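Local coordinates for protein oxidase (Sinorhizobium meliloti, PDB 4FFU) that is of unproven function; it has a MaoC-like hot-dog fold and is probably related to the enoyl-CoA hydratases, although monoamine oxidase activity has been proposed, at residues R45-T50 with F88-G93; E70-K73 with Q79-A82. One frame throughout, in Å; residues are numbered along the deposited sequence. Where two conformers were deposited one is given.

In the fold
Interaction 1 sets the end of strand 39-46, at its turn into helix 49-59, against helix 84-93, deep in the fold. Interaction 2 lies farther out, where helix 69-72 meets the loop leading to helix 84-93. Their centres are about 17 Å apart, and along the chain interaction 2 falls within the span closed by interaction 1. A salt bridge joins them directly, Glu49 OE2 to Arg80 NH1 at 2.9 Å, tying the first turn of helix 49-59 to the loop. The residues beside interaction 2 include His66, which probably corresponds to the catalytic histidine of the related (R)-specific enoyl-CoA hydratases; its role here is unproven.

Interaction 1 of 2, residues R45-T50 with F88-G93; sequences RTITET and FSIGVG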
loop_
_atom_site.group_PDB
_atom_site.type_symbol
_atom_site.label_atom_id
_atom_site.label_comp_id
_atom_site.label_asym_id
_atom_site.label_seq_id
_atom_site.Cartn_x
_atom_site.Cartn_y
_atom_site.Cartn_z
ATOM N N ARG I 45 8.063 -12.647 -11.895
ATOM C CA ARG I 45 7.204 -11.545 -11.469
ATOM C C ARG I 45 7.453 -10.366 -12.386
ATOM O O ARG I 45 8.587 -9.909 -12.518
ATOM C CB ARG I 45 7.466 -11.177 -9.999
ATOM C CG ARG I 45 6.661 -9.955 -9.544
ATOM C CD ARG I 45 6.787 -9.802 -8.047
ATOM N NE ARG I 45 6.216 -8.530 -7.627
ATOM C CZ ARG I 45 6.391 -8.029 -6.416
ATOM N NH1 ARG I 45 7.089 -8.732 -5.518
ATOM N NH2 ARG I 45 5.861 -6.848 -6.123
ATOM N N THR I 46 6.403 -9.887 -13.041
ATOM C CA THR I 46 6.505 -8.696 -13.883
ATOM C C THR I 46 6.581 -7.434 -13.015
ATOM O O THR I 46 5.763 -7.249 -12.121
ATOM C CB THR I 46 5.294 -8.625 -14.816
ATOM O OG1 THR I 46 5.309 -9.810 -15.627
ATOM C CG2 THR I 46 5.357 -7.355 -15.691
ATOM N N ILE I 47 7.587 -6.596 -13.272
ATOM C CA ILE I 47 7.803 -5.370 -12.515
ATOM C C ILE I 47 6.921 -4.314 -13.152
ATOM O O ILE I 47 7.052 -4.050 -14.337
ATOM C CB ILE I 47 9.294 -4.965 -12.526
ATOM C CG1 ILE I 47 10.152 -6.111 -11.912
ATOM C CG2 ILE I 47 9.473 -3.629 -11.805
ATOM C CD1 ILE I 47 9.726 -6.519 -10.500
ATOM N N THR I 48 5.996 -3.761 -12.364
ATOM C CA THR I 48 4.934 -2.919 -12.881
ATOM C C THR I 48 5.179 -1.481 -12.450
ATOM O O THR I 48 6.001 -1.204 -11.566
ATOM C CB THR I 48 3.518 -3.339 -12.349
ATOM O OG1 THR I 48 3.461 -3.170 -10.921
ATOM C CG2 THR I 48 3.231 -4.815 -12.695
ATOM N N GLU I 49 4.442 -0.568 -13.067
ATOM C CA GLU I 49 4.509 0.838 -12.620
ATOM C C GLU I 49 4.075 0.943 -11.151
ATOM O O GLU I 49 4.603 1.780 -10.389
ATOM C CB GLU I 49 3.612 1.690 -13.509
ATOM C CG GLU I 49 3.591 3.175 -13.197
ATOM C CD GLU I 49 2.742 3.940 -14.207
ATOM O OE1 GLU I 49 1.539 3.661 -14.295
ATOM O OE2 GLU I 49 3.284 4.811 -14.910
ATOM N N THR I 50 3.161 0.068 -10.731
ATOM C CA THR I 50 2.751 0.002 -9.293
ATOM C C THR I 50 3.938 -0.252 -8.385
ATOM O O THR I 50 4.104 0.369 -7.335
ATOM C CB THR I 50 1.722 -1.121 -9.050
ATOM O OG1 THR I 50 0.552 -0.833 -9.825
ATOM C CG2 THR I 50 1.309 -1.152 -7.569
ATOM N N PHE I 88 16.810 -5.462 -5.985
ATOM C CA PHE I 88 17.399 -6.265 -4.915
ATOM C C PHE I 88 16.334 -6.873 -3.998
ATOM O O PHE I 88 16.345 -8.082 -3.784
ATOM C CB PHE I 88 18.406 -5.438 -4.119
ATOM C CG PHE I 88 19.149 -6.228 -3.068
ATOM C CD1 PHE I 88 19.874 -7.364 -3.408
ATOM C CD2 PHE I 88 19.153 -5.797 -1.731
ATOM C CE1 PHE I 88 20.570 -8.107 -2.449
ATOM C CE2 PHE I 88 19.852 -6.534 -0.762
ATOM C CZ PHE I 88 20.551 -7.683 -1.116
ATOM N N SER I 89 15.447 -6.032 -3.435
ATOM C CA SER I 89 14.424 -6.503 -2.493
ATOM C C SER I 89 13.457 -7.502 -3.105
ATOM O O SER I 89 13.119 -8.505 -2.480
ATOM C CB SER I 89 13.650 -5.325 -1.892
ATOM O OG SER I 89 14.537 -4.442 -1.223
ATOM N N ILE I 90 12.990 -7.208 -4.319
ATOM C CA ILE I 90 12.089 -8.143 -4.993
ATOM C C ILE I 90 12.837 -9.382 -5.432
ATOM O O ILE I 90 12.322 -10.513 -5.296
ATOM C CB ILE I 90 11.302 -7.483 -6.153
ATOM C CG1 ILE I 90 10.351 -6.417 -5.575
ATOM C CG2 ILE I 90 10.468 -8.509 -6.933
ATOM C CD1 ILE I 90 9.556 -5.699 -6.652
ATOM N N GLY I 91 14.039 -9.198 -5.968
ATOM C CA GLY I 91 14.814 -10.373 -6.417
ATOM C C GLY I 91 15.037 -11.371 -5.283
ATOM O O GLY I 91 14.896 -12.567 -5.486
ATOM N N VAL I 92 15.405 -10.868 -4.101
ATOM C CA VAL I 92 15.563 -11.670 -2.887
ATOM C C VAL I 92 14.219 -12.205 -2.395
ATOM O O VAL I 92 14.097 -13.380 -2.010
ATOM C CB VAL I 92 16.275 -10.834 -1.766
ATOM C CG1 VAL I 92 16.163 -11.526 -0.403
ATOM C CG2 VAL I 92 17.729 -10.581 -2.162
ATOM N N GLY I 93 13.190 -11.354 -2.433
ATOM C CA GLY I 93 11.862 -11.755 -1.987
ATOM C C GLY I 93 11.314 -12.938 -2.764
ATOM O O GLY I 93 10.646 -13.782 -2.178
#
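Arg45 and Ile90 are the closest pair along the two backbones, with their CA atoms 8.8 Å apart, so side chains alone bridge strand and helix. Residues 45-46 end strand 39-46, and after a short turn Thr48 caps the start of helix 49-59; residues 88-93 form the last turns of helix 84-93. Both Arg45 and Ile90 direct CB into the gap, and their side chains cross at about a right angle. Arg45 is extended, with CG anti to the backbone N (chi1 176°), which carries its guanidinium past Ile90. The methyl CD1 of Ile90 sits over one face of that group, 3.8 Å above its plane and offset toward the rim, while Ile90 CG2 approaches Arg45 NH1 to 3.7 Å. This is an apolar lid on a flat charged group whose polar partners lie elsewhere: NH2 forms a salt bridge with Asp51, and NH1 donates to His58 O of the second subunit. Two such bonds would restrict rotation of the guanidinium, and the Asp51 carboxylate would help balance its buried charge. Ile47 reaches Ile90 from the turn, tip to tip, with Ile47 CD1 3.9 Å from Ile90 CD1. Its CB does not aim at the helix, but the bend in the side chain (chi2 -56°) swings the end methyl inward. Both isoleucines also pack on Ile123 of strand 122-134, which pairs with Arg45 through backbone hydrogen bonds; a further tie to that strand runs from Gly91 O to Thr125 OG1. The outermost strand of this chain's sheet and its neighbour packed against helix 84-93, within an antiparallel sheet of order 1-3-4-5-2, are characteristic of the hot-dog fold, in which the sheet wraps around the central helix.

Interaction 2 of 2, residues E70-K73 with Q79-A82; sequences EFAK and QRIA
The hydratase-like sequence motif of the MaoC family appears to end at Ala72, in the short, weakly bonded helix 69-72, and here Ala72 packs on the returning loop at Gln79 and Arg80. Its methyl CB rests against the peptide that links them, 3.5 Å from Arg80 N and equally close to Gln79 C. The backbones come near as well, with 4.8 Å between the CA atoms of Ala72 and Gln79; Ala72 O lies 3.3 Å from Gln79 N, but the angle is too poor for a hydrogen bond. Arg80 adds its aliphatic part, CG standing 3.8 Å from Ala72 CB. Beyond CG the chain bends (chi3 -79°) and carries the guanidinium to Glu49 on helix 49-59. The loop is also held from the motif itself, since Ile81 O is hydrogen-bonded to His66 ND1, and the backbone of Ile81 pairs with His65. Facing away from the loop, where CB of both residues points, Lys73 NZ forms a salt bridge with Glu70 OE1 at 3.0 Å, approaching from above the carboxylate, 37° out of its plane.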
loop_
_atom_site.group_PDB
_atom_site.type_symbol
_atom_site.label_atom_id
_atom_site.label_comp_id
_atom_site.label_asym_id
_atom_site.label_seq_id
_atom_site.Cartn_x
_atom_site.Cartn_y
_atom_site.Cartn_z
ATOM N N GLU I 70 8.301 12.104 -18.091
ATOM C CA GLU I 70 8.734 13.151 -19.022
ATOM C C GLU I 70 10.248 13.377 -18.946
ATOM O O GLU I 70 10.927 13.374 -19.960
ATOM C CB GLU I 70 7.981 14.463 -18.771
ATOM C CG GLU I 70 6.468 14.391 -18.990
ATOM C CD GLU I 70 6.053 14.135 -20.442
ATOM O OE1 GLU I 70 6.830 14.391 -21.380
ATOM O OE2 GLU I 70 4.919 13.667 -20.656
ATOM N N PHE I 71 10.767 13.511 -17.731
ATOM C CA PHE I 71 12.196 13.679 -17.520
ATOM C C PHE I 71 12.930 12.462 -18.050
ATOM O O PHE I 71 14.008 12.581 -18.655
ATOM C CB PHE I 71 12.487 13.855 -16.029
ATOM C CG PHE I 71 13.943 13.708 -15.675
ATOM C CD1 PHE I 71 14.852 14.733 -15.952
ATOM C CD2 PHE I 71 14.408 12.546 -15.096
ATOM C CE1 PHE I 71 16.203 14.586 -15.630
ATOM C CE2 PHE I 71 15.752 12.394 -14.777
ATOM C CZ PHE I 71 16.650 13.420 -15.046
ATOM N N ALA I 72 12.351 11.276 -17.827
ATOM C CA ALA I 72 13.016 10.044 -18.239
ATOM C C ALA I 72 13.216 9.925 -19.761
ATOM O O ALA I 72 14.110 9.188 -20.217
ATOM C CB ALA I 72 12.267 8.843 -17.680
ATOM N N LYS I 73 12.399 10.633 -20.546
ATOM C CA LYS I 73 12.606 10.700 -22.024
ATOM C C LYS I 73 13.977 11.285 -22.379
ATOM O O LYS I 73 14.523 11.000 -23.446
ATOM C CB LYS I 73 11.499 11.503 -22.720
ATOM C CG LYS I 73 10.124 10.859 -22.708
ATOM C CD LYS I 73 9.040 11.861 -23.074
ATOM C CE LYS I 73 7.640 11.269 -22.977
ATOM N NZ LYS I 73 6.624 12.243 -23.486
ATOM N N GLN I 79 13.468 5.975 -20.777
ATOM C CA GLN I 79 12.372 5.554 -19.917
ATOM C C GLN I 79 12.766 5.472 -18.454
ATOM O O GLN I 79 13.955 5.517 -18.099
ATOM C CB GLN I 79 11.778 4.230 -20.382
ATOM C CG GLN I 79 12.763 3.092 -20.394
ATOM C CD GLN I 79 12.118 1.828 -20.907
ATOM O OE1 GLN I 79 11.017 1.458 -20.482
ATOM N NE2 GLN I 79 12.803 1.146 -21.793
ATOM N N ARG I 80 11.752 5.415 -17.596
ATOM C CA ARG I 80 12.000 5.330 -16.160
ATOM C C ARG I 80 12.723 4.026 -15.837
ATOM O O ARG I 80 12.494 3.011 -16.496
ATOM C CB ARG I 80 10.687 5.394 -15.384
ATOM C CG ARG I 80 10.046 6.788 -15.359
ATOM C CD ARG I 80 8.614 6.653 -14.866
ATOM N NE ARG I 80 7.751 6.176 -15.943
ATOM C CZ ARG I 80 6.477 5.828 -15.788
ATOM N NH1 ARG I 80 5.919 5.846 -14.563
ATOM N NH2 ARG I 80 5.757 5.464 -16.870
ATOM N N ILE I 81 13.599 4.060 -14.837
ATOM C CA ILE I 81 14.340 2.864 -14.435
ATOM C C ILE I 81 14.057 2.533 -12.972
ATOM O O ILE I 81 13.892 3.428 -12.144
ATOM C CB ILE I 81 15.868 2.980 -14.698
ATOM C CG1 ILE I 81 16.506 4.052 -13.820
ATOM C CG2 ILE I 81 16.136 3.239 -16.193
ATOM C CD1 ILE I 81 18.033 4.139 -13.865
ATOM N N ALA I 82 13.979 1.246 -12.674
ATOM C CA ALA I 82 13.653 0.786 -11.306
ATOM C C ALA I 82 14.765 1.135 -10.360
ATOM O O ALA I 82 15.933 1.131 -10.742
ATOM C CB ALA I 82 13.438 -0.732 -11.321
#